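Local atomic coordinates of 433aa long hypothetical phosphoribosylglycinamide formyl transferase (Pyrococcus horikoshii, PDB entry 2DWC), a protein that belongs to the ATP-grasp superfamily, pairs a Rossmann-like N-terminal domain with an ATP-grasp fold, and holds adenosine-5'-diphosphate in its nucleotide pocket. Residues 31-34 and 35-38; 301-304 and 305-308. All coordinates share one frame; numbering follows the deposited sequence.

Contact 1 of 2, residues 31-34 and 35-38; sequences GKEI and AIEA
Gly31 to Ala38 form two consecutive turns of helix 29-40, and residues 31-34 meet residues 35-38 through the four i to i+4 bonds of a regular alpha-helix. Ala35 N donates to Gly31 O (2.8 Å), Ile36 N to Lys32 O (2.9 Å), Glu37 N to Glu33 O (3.1 Å) and Ala38 N to Ile34 O (2.9 Å). The helix links parallel strands 21-25 and 44-49 in a beta-alpha-beta unit, and Gly31 fits the last glycine of a Rossmann-type GxGxxG pattern at its start.

The side-chain contacts centre on Ile36. Glu33 and Ile36 cross obliquely, the carboxylate lying near the methyl end of the isoleucine, with Glu33 OE1 3.9 Å from Ile36 CD1. A bend at chi2 (-72°) folds the glutamate chain and brings its carboxylate round to this methyl. The same methyl, Ile36 CD1, also lies 4.4 Å from Lys32 CG, roughly at right angles to the direction of the carboxylate. Ile36 CG1 also rests on the helix backbone, 3.4 Å from Lys32 O. Ile34 and Ala35 instead pack on strand 21-25.

The polar ends are spoken for by the second subunit: Glu33 OE2 forms a salt bridge with its Arg40, Glu37 OE2 another with its Arg374, and Lys32 NZ bonds a backbone carbonyl, its Gln39 O, while Ile36 packs on the Ile36 of that subunit. The chemistry is thus that of a subunit interface with an isoleucine bordered by charged side chains, where the two glutamates find countercharges across the dimer that probably favour ionised carboxylates.

Contact 2 of 2, residues 301-304 and 305-308; sequences MVTL and ASHP
Thr303 and His307 meet across a single short helical turn, residues 303-306 of the ATP-grasp domain, and their contact is a CH-pi interaction. Thr303 CG2 sits over the centre of the imidazole, 3.7 Å from the ring centroid and only 10° off its normal. The two side chains run side by side and point the same way. With chi1 of 64°, the threonine puts OG1 between the backbone N and the carbonyl carbon, where it bonds Gly300 O and Glu313 N, and leaves the methyl beside the backbone N to cover the ring. The imidazole is fixed from outside as well: ND1 bonds Phe311 O, and the ring meets that of Phe337.

The backbone of the turn is closely bonded too. Val302 O accepts two N-H groups, from Ala305 N at 2.8 Å and from Ser306 N at 3.0 Å; the first donor stands above the carbonyl plane, the second is only tilted from it. Ser306 OG tucks back against the turn, 3.3 Å from Thr303 CA, and is held by Gln247 OE1. His307 is where the chain leaves helical geometry, and its N still reaches Thr303 O (3.2 Å), approaching from above the carbonyl plane.

Looser packing is found on the hydrated side, where water rather than side chains joins the turn to its exit. One water lies within hydrogen-bonding distance of Leu304 O and, at a weak length, of His307 O. Another sits between the turn and Pro308, which makes no direct contact with residues 301-304: this water lies 3.0 Å from Thr303 O and also 3.0 Å from Pro308 O.

Overall arrangement
From the N terminus the chain passes strand 21-25 and enters helix 29-40, which carries contact 1 within the preATP-grasp domain; contact 2 follows much later, after strand 286-293, in the ATP-grasp domain. They lie in series, neither nested nor crossed, and each is local, closing only helical turns rather than a long loop. In space their centres are about 14 Å apart, and the two touch where Glu33 OE2 packs 3.6 Å from Leu304 CD2. Helix 313-322, soon after contact 2, also packs on Glu33, Glu37 and Ala38. The pair thus joins the Rossmann-like and ATP-grasp parts of the fold, and both border the second subunit.

Contact 1 of 2, residues 31-34 and 35-38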
loop_
_atom_site.group_PDB
_atom_site.type_symbol
_atom_site.label_atom_id
_atom_site.label_comp_id
_atom_site.label_asym_id
_atom_site.label_seq_id
_atom_site.Cartn_x
_atom_site.Cartn_y
_atom_site.Cartn_z
ATOM N N GLY B 31 1.003 -12.983 1.156
ATOM C CA GLY B 31 2.433 -12.709 1.118
ATOM C C GLY B 31 2.733 -11.463 0.291
ATOM O O GLY B 31 3.677 -10.708 0.563
ATOM N N LYS B 32 1.939 -11.231 -0.755
ATOM C CA LYS B 32 2.177 -10.044 -1.590
ATOM C C LYS B 32 2.034 -8.762 -0.761
ATOM O O LYS B 32 2.842 -7.829 -0.924
ATOM C CB LYS B 32 1.161 -10.015 -2.760
ATOM C CG LYS B 32 1.367 -8.875 -3.731
ATOM C CD LYS B 32 0.273 -8.966 -4.837
ATOM C CE LYS B 32 0.676 -8.159 -6.052
ATOM N NZ LYS B 32 -0.444 -8.181 -7.074
ATOM N N GLU B 33 0.986 -8.680 0.077
ATOM C CA GLU B 33 0.816 -7.494 0.909
ATOM C C GLU B 33 1.893 -7.376 2.011
ATOM O O GLU B 33 2.314 -6.247 2.353
ATOM C CB GLU B 33 -0.626 -7.426 1.479
ATOM C CG GLU B 33 -1.625 -6.964 0.382
ATOM C CD GLU B 33 -1.501 -5.460 0.016
ATOM O OE1 GLU B 33 -2.049 -5.072 -1.059
ATOM O OE2 GLU B 33 -0.899 -4.654 0.795
ATOM N N ILE B 34 2.403 -8.499 2.528
ATOM C CA ILE B 34 3.512 -8.400 3.495
ATOM C C ILE B 34 4.735 -7.860 2.709
ATOM O O ILE B 34 5.489 -7.010 3.180
ATOM C CB ILE B 34 3.878 -9.785 4.074
ATOM C CG1 ILE B 34 2.705 -10.307 4.924
ATOM C CG2 ILE B 34 5.171 -9.696 4.937
ATOM C CD1 ILE B 34 2.877 -11.769 5.315
ATOM N N ALA B 35 4.916 -8.331 1.475
ATOM C CA ALA B 35 6.046 -7.855 0.695
ATOM C C ALA B 35 5.941 -6.366 0.418
ATOM O O ALA B 35 6.955 -5.650 0.389
ATOM C CB ALA B 35 6.139 -8.656 -0.655
ATOM N N ILE B 36 4.728 -5.897 0.147
ATOM C CA ILE B 36 4.537 -4.464 -0.122
ATOM C C ILE B 36 4.874 -3.630 1.121
ATOM O O ILE B 36 5.538 -2.595 1.017
ATOM C CB ILE B 36 3.065 -4.221 -0.612
ATOM C CG1 ILE B 36 2.964 -4.647 -2.072
ATOM C CG2 ILE B 36 2.722 -2.717 -0.567
ATOM C CD1 ILE B 36 1.538 -4.682 -2.582
ATOM N N GLU B 37 4.444 -4.052 2.306
ATOM C CA GLU B 37 4.856 -3.231 3.483
ATOM C C GLU B 37 6.360 -3.307 3.709
ATOM O O GLU B 37 7.018 -2.299 4.062
ATOM C CB GLU B 37 4.144 -3.713 4.727
ATOM C CG GLU B 37 4.512 -2.852 5.966
ATOM C CD GLU B 37 4.080 -1.367 5.844
ATOM O OE1 GLU B 37 3.132 -1.014 5.063
ATOM O OE2 GLU B 37 4.688 -0.564 6.573
ATOM N N ALA B 38 6.926 -4.484 3.468
ATOM C CA ALA B 38 8.402 -4.601 3.628
ATOM C C ALA B 38 9.095 -3.633 2.664
ATOM O O ALA B 38 10.005 -2.898 3.035
ATOM C CB ALA B 38 8.841 -6.044 3.339
#

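Contact 2 of 2, residues 301-304 and 305-308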
loop_
_atom_site.group_PDB
_atom_site.type_symbol
_atom_site.label_atom_id
_atom_site.label_comp_id
_atom_site.label_asym_id
_atom_site.label_seq_id
_atom_site.Cartn_x
_atom_site.Cartn_y
_atom_site.Cartn_z
ATOM N N MET B 301 -8.062 -9.508 5.074
ATOM C CA MET B 301 -7.769 -8.541 4.004
ATOM C C MET B 301 -8.615 -7.293 4.163
ATOM O O MET B 301 -8.264 -6.245 3.663
ATOM C CB MET B 301 -7.953 -9.154 2.601
ATOM C CG MET B 301 -6.715 -9.998 2.181
ATOM S SD MET B 301 -6.868 -10.539 0.445
ATOM C CE MET B 301 -7.864 -12.013 0.605
ATOM N N VAL B 302 -9.726 -7.390 4.884
ATOM C CA VAL B 302 -10.519 -6.168 5.113
ATOM C C VAL B 302 -9.673 -5.049 5.763
ATOM O O VAL B 302 -9.898 -3.851 5.513
ATOM C CB VAL B 302 -11.748 -6.485 5.988
ATOM C CG1 VAL B 302 -11.330 -6.955 7.381
ATOM C CG2 VAL B 302 -12.631 -5.211 6.097
ATOM N N THR B 303 -8.654 -5.426 6.548
ATOM C CA THR B 303 -7.820 -4.424 7.207
ATOM C C THR B 303 -6.966 -3.572 6.253
ATOM O O THR B 303 -6.395 -2.558 6.656
ATOM C CB THR B 303 -6.936 -5.029 8.312
ATOM O OG1 THR B 303 -6.005 -5.952 7.732
ATOM C CG2 THR B 303 -7.829 -5.742 9.365
ATOM N N LEU B 304 -6.930 -3.967 4.972
ATOM C CA LEU B 304 -6.265 -3.153 3.950
ATOM C C LEU B 304 -7.066 -1.843 3.856
ATOM O O LEU B 304 -6.552 -0.815 3.414
ATOM C CB LEU B 304 -6.356 -3.873 2.603
ATOM C CG LEU B 304 -5.459 -5.109 2.570
ATOM C CD1 LEU B 304 -5.690 -5.864 1.230
ATOM C CD2 LEU B 304 -3.971 -4.678 2.679
ATOM N N ALA B 305 -8.339 -1.876 4.256
ATOM C CA ALA B 305 -9.103 -0.623 4.194
ATOM C C ALA B 305 -9.586 -0.120 5.563
ATOM O O ALA B 305 -9.709 1.092 5.770
ATOM C CB ALA B 305 -10.315 -0.773 3.240
ATOM N N SER B 306 -9.885 -1.040 6.475
ATOM C CA SER B 306 -10.407 -0.631 7.797
ATOM C C SER B 306 -9.338 -0.208 8.779
ATOM O O SER B 306 -9.639 0.457 9.754
ATOM C CB SER B 306 -11.251 -1.758 8.384
ATOM O OG SER B 306 -10.455 -2.920 8.490
ATOM N N HIS B 307 -8.085 -0.623 8.571
ATOM C CA HIS B 307 -7.015 -0.133 9.422
ATOM C C HIS B 307 -6.306 1.013 8.715
ATOM O O HIS B 307 -6.373 1.115 7.483
ATOM C CB HIS B 307 -5.989 -1.232 9.723
ATOM C CG HIS B 307 -6.431 -2.180 10.799
ATOM N ND1 HIS B 307 -5.595 -3.135 11.328
ATOM C CD2 HIS B 307 -7.639 -2.363 11.394
ATOM C CE1 HIS B 307 -6.267 -3.872 12.202
ATOM N NE2 HIS B 307 -7.510 -3.425 12.261
ATOM N N PRO B 308 -5.582 1.861 9.469
ATOM C CA PRO B 308 -4.862 2.990 8.865
ATOM C C PRO B 308 -3.648 2.527 8.039
ATOM O O PRO B 308 -3.238 1.385 8.123
ATOM C CB PRO B 308 -4.506 3.869 10.070
ATOM C CG PRO B 308 -4.504 2.953 11.249
ATOM C CD PRO B 308 -5.508 1.864 10.950
HETATM O O HOH W 1 -4.098 -0.681 6.054
HETATM O O HOH W 2 -4.907 1.498 4.542
#